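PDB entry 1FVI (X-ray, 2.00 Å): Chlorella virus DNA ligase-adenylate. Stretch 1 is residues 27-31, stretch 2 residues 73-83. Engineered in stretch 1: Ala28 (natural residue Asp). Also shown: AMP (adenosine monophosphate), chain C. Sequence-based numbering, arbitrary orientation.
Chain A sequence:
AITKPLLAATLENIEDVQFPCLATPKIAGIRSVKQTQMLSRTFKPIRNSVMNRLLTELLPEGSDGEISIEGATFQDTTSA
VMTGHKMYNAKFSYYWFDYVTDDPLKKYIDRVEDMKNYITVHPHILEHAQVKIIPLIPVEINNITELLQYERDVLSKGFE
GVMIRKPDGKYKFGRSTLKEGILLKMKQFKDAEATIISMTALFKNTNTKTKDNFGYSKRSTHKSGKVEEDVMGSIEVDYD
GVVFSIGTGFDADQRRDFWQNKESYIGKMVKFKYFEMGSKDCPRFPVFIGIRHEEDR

Stretch 1 (27-31) IAGIR
Stretch 2, residues 73-83: TFQDTTSAVMT

A short segment, loop at 27-29 and strand from Ile30 to Arg31, lies against a helix that begins at Phe74; no hydrogen bond joins them, and the contact, 290 Å² summed over both sides, is chiefly apolar. Gly29 CA lies 6.6 Å from Phe74 CA and Ile30 CA 6.8 Å from Thr78 CA, so both chains advance together. Gly29 is extended (phi/psi -165/-159), Ile30 a regular strand residue (-107/111). Thr73 (-83/162, chi1 p) caps the helix: Asp76 N gives a weak bond to Thr73 OG1 (3.4 Å), and Thr73 OG1 donates to Asp76 OD2 (2.6 Å). Phe74 (-60/-36) starts sideways, but chi1 t and chi2 65° bring its ring nearer the loop. The ring edge meets the backbone carbonyl, Phe74 CE1 to Gly29 O 3.5 Å, while Phe74 CD1 is 4.1 Å from C of the engineered Ala28. One turn on, Thr77 (chi1 m) points toward stretch 1, its CG2 4.0 Å from Ile30 CG1. Thr78 (chi1 m) turns its hydroxyl back to its own helix, OG1 donating to Phe74 O at 2.6 Å; Ile30 CD1 rests 4.0 Å from Thr78 OG1. Ser79 points away, and the helix continues through Thr77 O to Val81 N (3.0 Å) and Thr78 O to Met82 N (2.8 Å). Val81 (chi1 t), a turn beyond Thr77, points toward Ile30, with CG1 3.5 Å from Ile30 CG2. Met82 (m, m, m) brings SD to 3.9 Å from the same Ile30 CG2. Ile30 (m, m) thus spans two helical turns, its CD1 reaching back to Phe74 CE1 at 4.3 Å. Ile27 and Arg31 (chi1 t, chi2 p, chi3 t) stay clear of the helix and approach AMP: Ile27 N donates to AMP N7 (3.0 Å), and Arg31 NH1 lies 3.4 Å from AMP O2'.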

# COMPACT_ATOMS: atom_id res chain seq x y z
N ILE A 27 -2.32 2.87 0.00
CA ILE A 27 -1.09 3.50 0.46
C ILE A 27 -1.33 4.70 1.40
O ILE A 27 -2.21 5.56 1.17
CB ILE A 27 -0.22 3.97 -0.76
CG1 ILE A 27 0.09 2.78 -1.66
CG2 ILE A 27 1.07 4.65 -0.30
CD1 ILE A 27 0.26 3.17 -3.09
N ALA A 28 -0.55 4.72 2.47
CA ALA A 28 -0.57 5.80 3.45
C ALA A 28 0.53 6.73 2.93
O ALA A 28 1.72 6.44 3.07
CB ALA A 28 -0.20 5.26 4.83
N GLY A 29 0.14 7.79 2.24
CA GLY A 29 1.14 8.69 1.72
C GLY A 29 0.58 10.03 1.27
O GLY A 29 -0.50 10.45 1.69
N ILE A 30 1.34 10.71 0.42
CA ILE A 30 0.93 12.01 -0.09
C ILE A 30 0.50 11.87 -1.53
O ILE A 30 1.30 11.50 -2.41
CB ILE A 30 2.10 13.04 0.03
CG1 ILE A 30 2.61 13.10 1.48
CG2 ILE A 30 1.64 14.46 -0.42
CD1 ILE A 30 1.52 13.54 2.52
N ARG A 31 -0.81 12.05 -1.74
CA ARG A 31 -1.43 12.00 -3.07
C ARG A 31 -0.79 13.10 -3.94
O ARG A 31 -0.70 14.27 -3.52
CB ARG A 31 -2.94 12.25 -2.97
CG ARG A 31 -3.70 12.14 -4.27
CD ARG A 31 -3.60 10.72 -4.81
NE ARG A 31 -4.43 10.51 -6.01
CZ ARG A 31 -5.74 10.29 -5.98
NH1 ARG A 31 -6.38 10.26 -4.82
NH2 ARG A 31 -6.42 10.11 -7.12
N THR A 73 7.74 6.81 8.95
CA THR A 73 6.38 7.01 9.43
C THR A 73 5.65 8.02 8.55
O THR A 73 6.29 8.79 7.82
CB THR A 73 6.34 7.52 10.88
OG1 THR A 73 7.02 8.78 10.97
CG2 THR A 73 6.97 6.50 11.83
N PHE A 74 4.32 8.01 8.64
CA PHE A 74 3.49 8.92 7.85
C PHE A 74 3.80 10.38 8.15
O PHE A 74 3.76 11.22 7.25
CB PHE A 74 2.01 8.65 8.09
CG PHE A 74 1.11 9.55 7.29
CD1 PHE A 74 1.09 9.47 5.89
CD2 PHE A 74 0.30 10.49 7.92
CE1 PHE A 74 0.28 10.32 5.14
CE2 PHE A 74 -0.53 11.35 7.17
CZ PHE A 74 -0.53 11.26 5.78
N GLN A 75 4.10 10.67 9.42
CA GLN A 75 4.42 12.04 9.82
C GLN A 75 5.77 12.49 9.25
O GLN A 75 5.99 13.68 9.03
CB GLN A 75 4.37 12.19 11.34
CG GLN A 75 5.18 11.18 12.13
CD GLN A 75 4.97 11.28 13.64
OE1 GLN A 75 3.86 11.56 14.11
NE2 GLN A 75 6.03 11.05 14.41
N ASP A 76 6.65 11.54 8.99
CA ASP A 76 7.96 11.87 8.44
C ASP A 76 7.77 12.20 6.97
O ASP A 76 8.21 13.25 6.50
CB ASP A 76 8.92 10.70 8.61
CG ASP A 76 9.34 10.49 10.06
OD1 ASP A 76 9.44 11.50 10.81
OD2 ASP A 76 9.56 9.32 10.45
N THR A 77 7.08 11.30 6.27
CA THR A 77 6.77 11.46 4.86
C THR A 77 6.07 12.80 4.65
O THR A 77 6.46 13.58 3.79
CB THR A 77 5.84 10.32 4.37
OG1 THR A 77 6.54 9.07 4.40
CG2 THR A 77 5.33 10.59 2.96
N THR A 78 5.06 13.08 5.48
CA THR A 78 4.30 14.31 5.39
C THR A 78 5.14 15.58 5.44
O THR A 78 4.93 16.50 4.66
CB THR A 78 3.24 14.39 6.50
OG1 THR A 78 2.34 13.28 6.39
CG2 THR A 78 2.46 15.69 6.41
N SER A 79 6.11 15.62 6.35
CA SER A 79 6.97 16.78 6.51
C SER A 79 8.02 16.89 5.42
O SER A 79 8.45 17.98 5.08
CB SER A 79 7.64 16.77 7.88
OG SER A 79 8.25 15.51 8.13
N ALA A 80 8.45 15.76 4.87
CA ALA A 80 9.45 15.79 3.80
C ALA A 80 8.81 16.32 2.50
O ALA A 80 9.38 17.17 1.82
CB ALA A 80 10.03 14.40 3.58
N VAL A 81 7.61 15.83 2.20
CA VAL A 81 6.87 16.23 1.00
C VAL A 81 6.23 17.61 1.12
O VAL A 81 6.32 18.44 0.21
CB VAL A 81 5.69 15.24 0.71
CG1 VAL A 81 4.97 15.63 -0.58
CG2 VAL A 81 6.19 13.80 0.62
N MET A 82 5.61 17.84 2.27
CA MET A 82 4.89 19.08 2.50
C MET A 82 5.65 20.27 3.03
O MET A 82 5.08 21.35 3.18
CB MET A 82 3.64 18.79 3.35
CG MET A 82 2.71 17.73 2.74
SD MET A 82 2.38 18.07 0.97
CE MET A 82 1.09 19.38 1.11
N THR A 83 6.93 20.10 3.31
CA THR A 83 7.72 21.23 3.78
C THR A 83 8.50 21.75 2.58
O THR A 83 9.07 20.96 1.82
CB THR A 83 8.67 20.86 4.94
OG1 THR A 83 7.90 20.39 6.05
CG2 THR A 83 9.49 22.08 5.39
P AMP C . -7.84 5.85 3.63
O1P AMP C . -9.19 6.06 4.14
O3P AMP C . -7.05 6.92 4.50
O5' AMP C . -7.71 6.43 2.24
C5' AMP C . -6.37 6.49 1.56
C4' AMP C . -6.24 7.64 0.59
O4' AMP C . -5.13 7.33 -0.25
C3' AMP C . -7.47 7.82 -0.33
O3' AMP C . -7.81 9.18 -0.60
C2' AMP C . -7.06 7.20 -1.62
O2' AMP C . -7.68 7.87 -2.71
C1' AMP C . -5.52 7.26 -1.61
N9 AMP C . -4.95 6.06 -2.18
C8 AMP C . -3.97 5.30 -1.57
N7 AMP C . -3.65 4.28 -2.32
C5 AMP C . -4.43 4.34 -3.46
C6 AMP C . -4.54 3.53 -4.61
N6 AMP C . -3.79 2.42 -4.78
N1 AMP C . -5.43 3.92 -5.53
C2 AMP C . -6.15 5.01 -5.35
N3 AMP C . -6.16 5.86 -4.33
C4 AMP C . -5.26 5.49 -3.37